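Local coordinates for protein CG4930 (Drosophila melanogaster, PDB 3ISM) that inhibits endonuclease G by forming a complex with it, and is probably also a ribonuclease inhibitor, at residues E48-D52 / D53-E57; K38-E41 / T42-V46; F297-R300 / D301-T305. The protein carries 1 engineered substitution. One frame throughout, in Å; residues are numbered along the deposited sequence. Where two conformers were deposited one is given.

In the fold
Interactions 1 and 2 are neighbours, with centres 11 Å apart: residues 38-46 run through the end of helix 32-43 into the following turn, and residues 48-57 carry the chain round into helix 52-75. They touch where Thr-55 CG2 packs 3.7 Å from Val-44 O. This region also faces the nuclease: Lys-56 and, in one conformer, Asp-52 bond to the CG8862 chain, and Gln-45 packs on its Arg-94. Interaction 3 lies on the opposite side of the chain's centre, about 79 Å from interaction 1 and 80 Å from interaction 2 between centres. It belongs to helix 290-305, and no other protein chain of the assembly touches it.

Interaction 1: E48-D52 / D53-E57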
ATOM      1  N   GLU C  48       1.451  22.576   9.947  1.00 32.41           N
ATOM      2  CA  GLU C  48       1.195  22.077  11.284  1.00 32.28           C
ATOM      3  C   GLU C  48      -0.309  21.848  11.368  1.00 32.03           C
ATOM      4  O   GLU C  48      -1.076  22.523  10.684  1.00 31.96           O
ATOM      5  CB  GLU C  48       1.634  23.107  12.321  1.00 32.26           C
ATOM      6  CG  GLU C  48       1.860  22.542  13.707  1.00 32.83           C
ATOM      7  CD  GLU C  48       1.508  23.529  14.803  1.00 33.40           C
ATOM      8  OE1 GLU C  48       1.561  23.141  15.989  1.00 33.87           O
ATOM      9  OE2 GLU C  48       1.164  24.687  14.478  1.00 33.41           O
ATOM     10  N   ILE C  49      -0.730  20.897  12.194  1.00 31.82           N
ATOM     11  CA  ILE C  49      -2.154  20.572  12.315  1.00 31.76           C
ATOM     12  C   ILE C  49      -2.928  21.682  13.030  1.00 31.88           C
ATOM     13  O   ILE C  49      -2.641  22.023  14.182  1.00 31.56           O
ATOM     14  CB  ILE C  49      -2.401  19.188  12.967  1.00 31.67           C
ATOM     15  CG1 ILE C  49      -2.002  18.076  11.991  1.00 30.95           C
ATOM     16  CG2 ILE C  49      -3.881  19.026  13.370  1.00 31.50           C
ATOM     17  CD1 ILE C  49      -2.019  16.694  12.599  1.00 29.28           C
ATOM     18  N   VAL C  50      -3.892  22.240  12.300  1.00 31.85           N
ATOM     19  CA  VAL C  50      -4.704  23.371  12.733  1.00 32.20           C
ATOM     20  C   VAL C  50      -6.180  23.050  12.457  1.00 31.69           C
ATOM     21  O   VAL C  50      -6.505  22.393  11.457  1.00 31.65           O
ATOM     22  CB  VAL C  50      -4.289  24.669  11.970  1.00 32.59           C
ATOM     23  CG1 VAL C  50      -5.202  25.855  12.316  1.00 33.15           C
ATOM     24  CG2 VAL C  50      -2.821  25.033  12.272  1.00 33.10           C
ATOM     25  N   ASP C  51      -7.062  23.482  13.355  1.00 30.59           N
ATOM     26  CA  ASP C  51      -8.508  23.434  13.123  1.00 29.92           C
ATOM     27  C   ASP C  51      -8.841  24.043  11.741  1.00 29.30           C
ATOM     28  O   ASP C  51      -8.400  25.154  11.420  1.00 28.90           O
ATOM     29  CB  ASP C  51      -9.223  24.209  14.242  1.00 30.03           C
ATOM     30  CG  ASP C  51     -10.742  24.157  14.140  1.00 30.27           C
ATOM     31  OD1 ASP C  51     -11.285  23.698  13.117  1.00 29.86           O
ATOM     32  OD2 ASP C  51     -11.400  24.574  15.111  1.00 31.52           O
ATOM     33  N   ASP C  52      -9.611  23.297  10.941  1.00 28.60           N
ATOM     34  CA  ASP C  52      -9.998  23.767   9.604  0.50 28.25           C
ATOM     35  C   ASP C  52     -10.819  25.050   9.679  1.00 28.17           C
ATOM     36  O   ASP C  52     -10.738  25.865   8.769  1.00 28.30           O
ATOM     37  CB  ASP C  52     -10.777  22.699   8.814  0.50 28.25           C
ATOM     38  CG  ASP C  52      -9.979  21.427   8.595  0.50 27.79           C
ATOM     39  OD1 ASP C  52      -9.106  21.376   7.700  0.50 26.88           O
ATOM     40  OD2 ASP C  52     -10.257  20.459   9.320  0.50 28.48           O
ATOM     41  N   ASP C  53     -11.587  25.230  10.758  1.00 27.84           N
ATOM     42  CA  ASP C  53     -12.336  26.469  11.001  1.00 28.13           C
ATOM     43  C   ASP C  53     -11.415  27.699  11.030  1.00 27.77           C
ATOM     44  O   ASP C  53     -11.753  28.743  10.475  1.00 27.46           O
ATOM     45  CB  ASP C  53     -13.142  26.389  12.312  1.00 28.04           C
ATOM     46  CG  ASP C  53     -14.438  25.579  12.174  1.00 29.73           C
ATOM     47  OD1 ASP C  53     -14.921  25.388  11.038  1.00 31.28           O
ATOM     48  OD2 ASP C  53     -14.993  25.148  13.214  1.00 31.19           O
ATOM     49  N   VAL C  54     -10.261  27.558  11.682  1.00 27.47           N
ATOM     50  CA  VAL C  54      -9.265  28.630  11.785  1.00 27.27           C
ATOM     51  C   VAL C  54      -8.683  28.948  10.415  1.00 27.55           C
ATOM     52  O   VAL C  54      -8.594  30.108  10.021  1.00 27.82           O
ATOM     53  CB  VAL C  54      -8.137  28.239  12.770  1.00 26.94           C
ATOM     54  CG1 VAL C  54      -6.984  29.239  12.734  1.00 27.22           C
ATOM     55  CG2 VAL C  54      -8.698  28.104  14.198  1.00 27.17           C
ATOM     56  N   THR C  55      -8.292  27.904   9.689  1.00 27.97           N
ATOM     57  CA  THR C  55      -7.691  28.045   8.371  1.00 28.45           C
ATOM     58  C   THR C  55      -8.672  28.694   7.402  1.00 28.65           C
ATOM     59  O   THR C  55      -8.304  29.617   6.666  1.00 28.69           O
ATOM     60  CB  THR C  55      -7.220  26.680   7.833  1.00 28.98           C
ATOM     61  OG1 THR C  55      -6.296  26.100   8.767  1.00 29.27           O
ATOM     62  CG2 THR C  55      -6.552  26.824   6.459  1.00 29.13           C
ATOM     63  N   LYS C  56      -9.918  28.230   7.415  1.00 29.54           N
ATOM     64  CA  LYS C  56     -10.961  28.838   6.589  1.00 30.84           C
ATOM     65  C   LYS C  56     -11.134  30.342   6.872  1.00 29.98           C
ATOM     66  O   LYS C  56     -11.187  31.148   5.939  1.00 29.78           O
ATOM     67  CB  LYS C  56     -12.294  28.117   6.763  1.00 31.27           C
ATOM     68  CG  LYS C  56     -13.318  28.494   5.686  1.00 32.91           C
ATOM     69  CD  LYS C  56     -14.665  27.789   5.907  1.00 33.96           C
ATOM     70  CE  LYS C  56     -15.658  28.089   4.761  1.00 37.04           C
ATOM     71  NZ  LYS C  56     -17.020  27.509   5.024  1.00 40.14           N
ATOM     72  N   GLU C  57     -11.224  30.722   8.148  1.00 29.27           N
ATOM     73  CA  GLU C  57     -11.359  32.144   8.479  1.00 28.31           C
ATOM     74  C   GLU C  57     -10.130  32.953   8.054  1.00 28.07           C
ATOM     75  O   GLU C  57     -10.275  34.052   7.499  1.00 26.61           O
ATOM     76  CB  GLU C  57     -11.689  32.378   9.957  1.00 28.20           C
ATOM     77  CG  GLU C  57     -12.026  33.872  10.334  1.00 29.63           C
ATOM     78  CD  GLU C  57     -13.152  34.504   9.469  1.00 30.25           C
ATOM     79  OE1 GLU C  57     -13.895  33.756   8.795  1.00 31.30           O
ATOM     80  OE2 GLU C  57     -13.292  35.750   9.450  1.00 31.10           O
TER
HETATM   81  O   HOH W   1      -6.074  23.425   8.333  1.00 23.41           O
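Asp-51 holds its CG anti to the backbone N (chi1 -177°), and this swings the carboxylate forward to the start of the next helix, where OD1 accepts from Asp-53 N at 2.8 Å. The N-H arrives from above the carboxylate plane, 56° out of it. Val-50 has the same kind of first torsion for its CG1, which is thereby carried to Val-54 CB at 3.8 Å; the two valine side chains cross at about a right angle. The same methyl lies beside Thr-55 OG1, giving the turn a small apolar patch next to its polar bonds.

The backbone of Asp-51 adds to the grip. Its O accepts from Thr-55 N (3.3 Å) and weakly from Val-54 N. One residue on, Lys-56 N reaches Asp-52 O at 2.8 Å, so the helical ladder is already running. Thr-55 OG1 lies 2.7 Å from a water oxygen and bonds to it; the same water also gives a weak bond to Val-50 O and so links the incoming loop to the first turn.

Three acidic residues stand in a row here. Asp-51 OD1 and Asp-53 OD2 come within 4.0 Å of each other, a like-charge approach that the positive end of the helix dipole would be expected to ease. Lys-56 NZ forms a salt bridge with Asp-74 of the CG8862 chain, so this helix start takes part in the interface with the nuclease; in one of its two conformers Asp-52 OD2 bonds to Gln-77 of that chain. With Asp-51 closing the first turn through its own side chain, the whole is an aspartate N-cap at the head of helix 52-75.

Interaction 2: K38-E41 / T42-V46; sequences KLIE and TRVQV
Ile-40 and Val-44 form the tightly packed side, their side chains lying alongside each other and pointing the same way, with Ile-40 CD1 4.0 Å from Val-44 CG2. Both are buried: Phe-59 and Thr-62 of helix 52-75 lie against Ile-40, and Tyr-102 of helix 81-102 against Val-44. Leu-39 and Arg-43 make a second parallel pair one residue back. Leu-39 CD2 sits over the centre of the guanidinium face, 4.0 Å above its plane. The NH1 of that group bonds to the backbone O of Asp-24, and Tyr-25 adds a cation-pi contact.

The other side is exposed, and Lys-38, Glu-41 and Thr-42 line it. What holds there is mainly polar: Thr-42 turns its hydroxyl back along the helix (chi1 56°), so that OG1 donates to Lys-38 O at 2.7 Å. Thr-42 N donates to the same oxygen at 3.0 Å from the opposite face of the carbonyl plane, so one carbonyl is gripped twice by one residue.

Further on, Ile-40 O is also shared. Val-44 N comes from above its carbonyl plane at 2.9 Å, while Gln-45 N lies nearly on the C=O axis at 2.8 Å with an almost straight N-H (172°). The extended side chain of Gln-45 crosses that of Ile-40 obliquely, with OE1 3.6 Å from Ile-40 CG2. An i+5 to i (pi-type) bond beside the i+4 to i one, with Gln-45 also the centre of an inverse gamma turn, is how the chain here leaves helix 32-43.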
ATOM      1  N   LYS C  38       2.464  36.396   1.459  1.00 29.08           N
ATOM      2  CA  LYS C  38       3.054  36.180   2.786  1.00 28.87           C
ATOM      3  C   LYS C  38       1.980  35.774   3.777  1.00 28.02           C
ATOM      4  O   LYS C  38       2.208  34.909   4.619  1.00 28.05           O
ATOM      5  CB  LYS C  38       3.809  37.419   3.285  1.00 28.87           C
ATOM      6  CG  LYS C  38       4.676  37.168   4.525  1.00 30.09           C
ATOM      7  CD  LYS C  38       5.208  38.479   5.126  1.00 30.13           C
ATOM      8  CE  LYS C  38       5.757  38.263   6.532  1.00 32.09           C
ATOM      9  NZ  LYS C  38       6.238  39.538   7.143  1.00 33.03           N
ATOM     10  N   LEU C  39       0.807  36.391   3.653  1.00 27.13           N
ATOM     11  CA  LEU C  39      -0.340  36.052   4.484  1.00 26.65           C
ATOM     12  C   LEU C  39      -0.824  34.610   4.252  1.00 26.88           C
ATOM     13  O   LEU C  39      -1.064  33.879   5.203  1.00 26.20           O
ATOM     14  CB  LEU C  39      -1.481  37.043   4.246  1.00 26.33           C
ATOM     15  CG  LEU C  39      -1.235  38.507   4.631  1.00 25.04           C
ATOM     16  CD1 LEU C  39      -2.332  39.378   4.041  1.00 22.01           C
ATOM     17  CD2 LEU C  39      -1.116  38.672   6.155  1.00 23.01           C
ATOM     18  N   ILE C  40      -0.976  34.219   2.986  1.00 26.74           N
ATOM     19  CA  ILE C  40      -1.293  32.828   2.637  1.00 26.59           C
ATOM     20  C   ILE C  40      -0.254  31.861   3.195  1.00 26.53           C
ATOM     21  O   ILE C  40      -0.596  30.862   3.831  1.00 25.77           O
ATOM     22  CB  ILE C  40      -1.397  32.654   1.099  1.00 26.52           C
ATOM     23  CG1 ILE C  40      -2.464  33.599   0.544  1.00 25.90           C
ATOM     24  CG2 ILE C  40      -1.696  31.193   0.720  1.00 26.46           C
ATOM     25  CD1 ILE C  40      -3.901  33.278   1.050  1.00 22.88           C
ATOM     26  N   GLU C  41       1.015  32.181   2.976  1.00 27.25           N
ATOM     27  CA  GLU C  41       2.112  31.289   3.338  1.00 28.45           C
ATOM     28  C   GLU C  41       2.197  31.047   4.840  1.00 28.77           C
ATOM     29  O   GLU C  41       2.470  29.932   5.277  1.00 29.14           O
ATOM     30  CB  GLU C  41       3.424  31.856   2.803  1.00 28.80           C
ATOM     31  CG  GLU C  41       4.679  31.128   3.235  1.00 31.48           C
ATOM     32  CD  GLU C  41       5.913  31.997   3.075  1.00 34.64           C
ATOM     33  OE1 GLU C  41       5.856  32.965   2.278  1.00 36.52           O
ATOM     34  OE2 GLU C  41       6.927  31.715   3.749  1.00 35.29           O
ATOM     35  N   THR C  42       1.932  32.087   5.623  1.00 29.25           N
ATOM     36  CA  THR C  42       2.047  32.014   7.081  1.00 30.18           C
ATOM     37  C   THR C  42       0.728  31.672   7.813  1.00 30.61           C
ATOM     38  O   THR C  42       0.754  31.054   8.877  1.00 30.27           O
ATOM     39  CB  THR C  42       2.616  33.336   7.643  1.00 30.18           C
ATOM     40  OG1 THR C  42       1.792  34.426   7.204  1.00 30.87           O
ATOM     41  CG2 THR C  42       4.035  33.567   7.132  1.00 29.91           C
ATOM     42  N   ARG C  43      -0.415  32.070   7.251  1.00 31.39           N
ATOM     43  CA  ARG C  43      -1.697  31.940   7.960  1.00 32.28           C
ATOM     44  C   ARG C  43      -2.629  30.878   7.382  1.00 32.55           C
ATOM     45  O   ARG C  43      -3.596  30.463   8.032  1.00 32.24           O
ATOM     46  CB  ARG C  43      -2.422  33.285   8.019  1.00 32.52           C
ATOM     47  CG  ARG C  43      -1.539  34.427   8.493  1.00 34.68           C
ATOM     48  CD  ARG C  43      -2.337  35.532   9.145  1.00 37.90           C
ATOM     49  NE  ARG C  43      -1.470  36.607   9.622  1.00 39.91           N
ATOM     50  CZ  ARG C  43      -1.900  37.820   9.962  1.00 41.37           C
ATOM     51  NH1 ARG C  43      -3.191  38.118   9.882  1.00 42.19           N
ATOM     52  NH2 ARG C  43      -1.040  38.738  10.386  1.00 41.49           N
ATOM     53  N   VAL C  44      -2.355  30.449   6.157  1.00 32.57           N
ATOM     54  CA  VAL C  44      -3.230  29.486   5.505  1.00 33.12           C
ATOM     55  C   VAL C  44      -2.517  28.164   5.196  1.00 33.39           C
ATOM     56  O   VAL C  44      -2.990  27.087   5.588  1.00 33.24           O
ATOM     57  CB  VAL C  44      -3.881  30.079   4.237  1.00 32.79           C
ATOM     58  CG1 VAL C  44      -4.935  29.138   3.708  1.00 32.74           C
ATOM     59  CG2 VAL C  44      -4.502  31.428   4.546  1.00 32.51           C
ATOM     60  N   GLN C  45      -1.383  28.255   4.503  1.00 33.79           N
ATOM     61  CA  GLN C  45      -0.557  27.085   4.199  1.00 34.50           C
ATOM     62  C   GLN C  45       0.339  26.711   5.378  1.00 34.32           C
ATOM     63  O   GLN C  45       1.569  26.812   5.296  1.00 34.52           O
ATOM     64  CB  GLN C  45       0.307  27.333   2.961  1.00 34.44           C
ATOM     65  CG  GLN C  45      -0.436  27.309   1.646  1.00 35.49           C
ATOM     66  CD  GLN C  45       0.406  27.830   0.485  1.00 35.98           C
ATOM     67  OE1 GLN C  45       1.054  28.881   0.586  1.00 39.22           O
ATOM     68  NE2 GLN C  45       0.388  27.102  -0.629  1.00 37.86           N
ATOM     69  N   VAL C  46      -0.270  26.269   6.472  1.00 33.95           N
ATOM     70  CA  VAL C  46       0.504  25.894   7.645  1.00 33.76           C
ATOM     71  C   VAL C  46       0.681  24.382   7.667  1.00 33.48           C
ATOM     72  O   VAL C  46      -0.303  23.638   7.726  1.00 33.49           O
ATOM     73  CB  VAL C  46      -0.150  26.398   8.959  1.00 33.76           C
ATOM     74  CG1 VAL C  46       0.796  26.193  10.136  1.00 33.75           C
ATOM     75  CG2 VAL C  46      -0.533  27.870   8.835  1.00 33.26           C
TER

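Interaction 3: F297-R300 / D301-T305; sequences FNLR and DEVLT
Phe-297 offers its backbone O to Asp-301 N at 3.1 Å, one rung of the helical ladder. Its ring stands beside Arg-300: CD1 lies 3.5 Å above the guanidinium plane, offset toward the rim, while NH2 sits at the ring edge and in its plane. Phe-342 meets the same ring edge-to-face. Asn-298 O takes a further rung, from Glu-302 N.

Leu-299 turns inward and is buried, with Leu-260 and Phe-261 of helix 238-261 against it. Its O accepts from Val-303 N at 2.8 Å, and its CD1 touches Val-303 CG2 at 4.2 Å, the two side chains crossing at a slant.

Arg-300 carries the distinctive part. Its chain bends at chi3 (74°), which folds the guanidinium back toward the following residue, where NE and NH2 each reach Asp-301 OD1 at 2.9 Å. This is a side-on grip with both nitrogens on one oxygen: NH2 meets the syn lone pair of OD1, and NE comes nearly along its C-O line. The guanidinium and carboxylate planes are only 18° apart. NH1 bonds elsewhere, to Phe-342 O, and CG packs 3.8 Å from Leu-304 CD1. Replacing Arg-300 with a methionine would probably leave the carboxylate of Asp-301 without its counter-charge and Phe-342 O without this donor.

Beyond it, Thr-305 sends both N and OG1 (2.6 Å) to Asp-301 O, from opposite faces of the carbonyl. Asp-301 OD1 also lies 3.2 Å from Phe-297 O, two acceptors close together; the two donors of Arg-300 probably offset this, limit the carboxylate's rotation and favour its charged form.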
ATOM      1  N   PHE C 297      25.676 -38.014   2.541  1.00 30.94           N
ATOM      2  CA  PHE C 297      26.568 -38.744   3.438  1.00 30.98           C
ATOM      3  C   PHE C 297      26.739 -40.197   3.016  1.00 30.94           C
ATOM      4  O   PHE C 297      27.848 -40.744   3.097  1.00 31.02           O
ATOM      5  CB  PHE C 297      26.037 -38.702   4.870  1.00 31.20           C
ATOM      6  CG  PHE C 297      26.467 -37.495   5.643  1.00 31.43           C
ATOM      7  CD1 PHE C 297      27.669 -37.494   6.342  1.00 31.64           C
ATOM      8  CD2 PHE C 297      25.662 -36.363   5.691  1.00 32.26           C
ATOM      9  CE1 PHE C 297      28.068 -36.382   7.069  1.00 31.87           C
ATOM     10  CE2 PHE C 297      26.050 -35.237   6.416  1.00 32.50           C
ATOM     11  CZ  PHE C 297      27.257 -35.247   7.107  1.00 32.22           C
ATOM     12  N   ASN C 298      25.640 -40.818   2.583  1.00 30.76           N
ATOM     13  CA  ASN C 298      25.671 -42.184   2.045  1.00 30.76           C
ATOM     14  C   ASN C 298      26.506 -42.276   0.768  1.00 30.49           C
ATOM     15  O   ASN C 298      27.285 -43.217   0.598  1.00 30.10           O
ATOM     16  CB  ASN C 298      24.253 -42.705   1.771  1.00 31.01           C
ATOM     17  CG  ASN C 298      23.390 -42.772   3.024  1.00 31.14           C
ATOM     18  OD1 ASN C 298      22.246 -42.315   3.021  1.00 31.54           O
ATOM     19  ND2 ASN C 298      23.929 -43.351   4.094  1.00 30.68           N
ATOM     20  N   LEU C 299      26.339 -41.295  -0.122  1.00 30.24           N
ATOM     21  CA  LEU C 299      27.108 -41.243  -1.360  1.00 30.25           C
ATOM     22  C   LEU C 299      28.604 -41.064  -1.099  1.00 30.47           C
ATOM     23  O   LEU C 299      29.421 -41.763  -1.708  1.00 30.51           O
ATOM     24  CB  LEU C 299      26.590 -40.160  -2.303  1.00 29.99           C
ATOM     25  CG  LEU C 299      27.391 -39.907  -3.587  1.00 30.02           C
ATOM     26  CD1 LEU C 299      27.413 -41.132  -4.479  1.00 30.25           C
ATOM     27  CD2 LEU C 299      26.846 -38.713  -4.354  1.00 30.14           C
ATOM     28  N   ARG C 300      28.949 -40.144  -0.196  1.00 30.61           N
ATOM     29  CA  ARG C 300      30.346 -39.920   0.202  1.00 30.63           C
ATOM     30  C   ARG C 300      31.016 -41.194   0.720  1.00 30.66           C
ATOM     31  O   ARG C 300      32.133 -41.521   0.314  1.00 30.46           O
ATOM     32  CB  ARG C 300      30.447 -38.832   1.275  1.00 30.64           C
ATOM     33  CG  ARG C 300      31.833 -38.752   1.943  1.00 29.85           C
ATOM     34  CD  ARG C 300      31.783 -38.066   3.287  1.00 27.81           C
ATOM     35  NE  ARG C 300      31.186 -38.925   4.300  1.00 26.74           N
ATOM     36  CZ  ARG C 300      31.121 -38.633   5.594  1.00 26.40           C
ATOM     37  NH1 ARG C 300      31.617 -37.489   6.052  1.00 25.51           N
ATOM     38  NH2 ARG C 300      30.555 -39.495   6.434  1.00 26.11           N
ATOM     39  N   ASP C 301      30.319 -41.899   1.612  1.00 30.86           N
ATOM     40  CA  ASP C 301      30.815 -43.152   2.199  1.00 30.91           C
ATOM     41  C   ASP C 301      31.040 -44.238   1.145  1.00 30.95           C
ATOM     42  O   ASP C 301      31.971 -45.037   1.257  1.00 30.74           O
ATOM     43  CB  ASP C 301      29.854 -43.662   3.282  1.00 30.77           C
ATOM     44  CG  ASP C 301      29.818 -42.766   4.516  1.00 30.96           C
ATOM     45  OD1 ASP C 301      30.532 -41.732   4.542  1.00 31.77           O
ATOM     46  OD2 ASP C 301      29.069 -43.093   5.463  1.00 29.71           O
ATOM     47  N   GLU C 302      30.186 -44.257   0.125  1.00 31.06           N
ATOM     48  CA  GLU C 302      30.336 -45.187  -0.991  1.00 31.29           C
ATOM     49  C   GLU C 302      31.447 -44.757  -1.963  1.00 31.11           C
ATOM     50  O   GLU C 302      32.124 -45.604  -2.549  1.00 30.89           O
ATOM     51  CB  GLU C 302      29.000 -45.382  -1.717  1.00 31.24           C
ATOM     52  CG  GLU C 302      28.912 -46.671  -2.549  1.00 32.31           C
ATOM     53  CD  GLU C 302      29.258 -47.928  -1.761  1.00 33.45           C
ATOM     54  OE1 GLU C 302      28.816 -48.057  -0.597  1.00 33.40           O
ATOM     55  OE2 GLU C 302      29.971 -48.796  -2.314  1.00 34.32           O
ATOM     56  N   VAL C 303      31.624 -43.444  -2.129  1.00 30.95           N
ATOM     57  CA  VAL C 303      32.729 -42.894  -2.922  1.00 30.81           C
ATOM     58  C   VAL C 303      34.074 -43.303  -2.296  1.00 30.86           C
ATOM     59  O   VAL C 303      35.007 -43.713  -2.998  1.00 30.40           O
ATOM     60  CB  VAL C 303      32.621 -41.342  -3.067  1.00 30.75           C
ATOM     61  CG1 VAL C 303      33.958 -40.715  -3.438  1.00 30.99           C
ATOM     62  CG2 VAL C 303      31.562 -40.971  -4.097  1.00 30.99           C
ATOM     63  N   LEU C 304      34.139 -43.214  -0.967  1.00 30.96           N
ATOM     64  CA  LEU C 304      35.334 -43.569  -0.203  1.00 31.03           C
ATOM     65  C   LEU C 304      35.557 -45.082  -0.040  1.00 31.34           C
ATOM     66  O   LEU C 304      36.698 -45.526   0.112  1.00 31.26           O
ATOM     67  CB  LEU C 304      35.307 -42.876   1.162  1.00 30.89           C
ATOM     68  CG  LEU C 304      35.297 -41.340   1.134  1.00 30.34           C
ATOM     69  CD1 LEU C 304      35.017 -40.775   2.515  1.00 29.83           C
ATOM     70  CD2 LEU C 304      36.584 -40.746   0.554  1.00 29.50           C
ATOM     71  N   THR C 305      34.487 -45.876  -0.068  1.00 31.55           N
ATOM     72  CA  THR C 305      34.655 -47.339  -0.019  1.00 31.80           C
ATOM     73  C   THR C 305      35.158 -47.872  -1.371  1.00 32.02           C
ATOM     74  O   THR C 305      36.016 -48.750  -1.422  1.00 32.17           O
ATOM     75  CB  THR C 305      33.369 -48.077   0.438  1.00 31.76           C
ATOM     76  OG1 THR C 305      32.869 -47.476   1.641  1.00 31.47           O
ATOM     77  CG2 THR C 305      33.652 -49.558   0.717  1.00 31.72           C
TER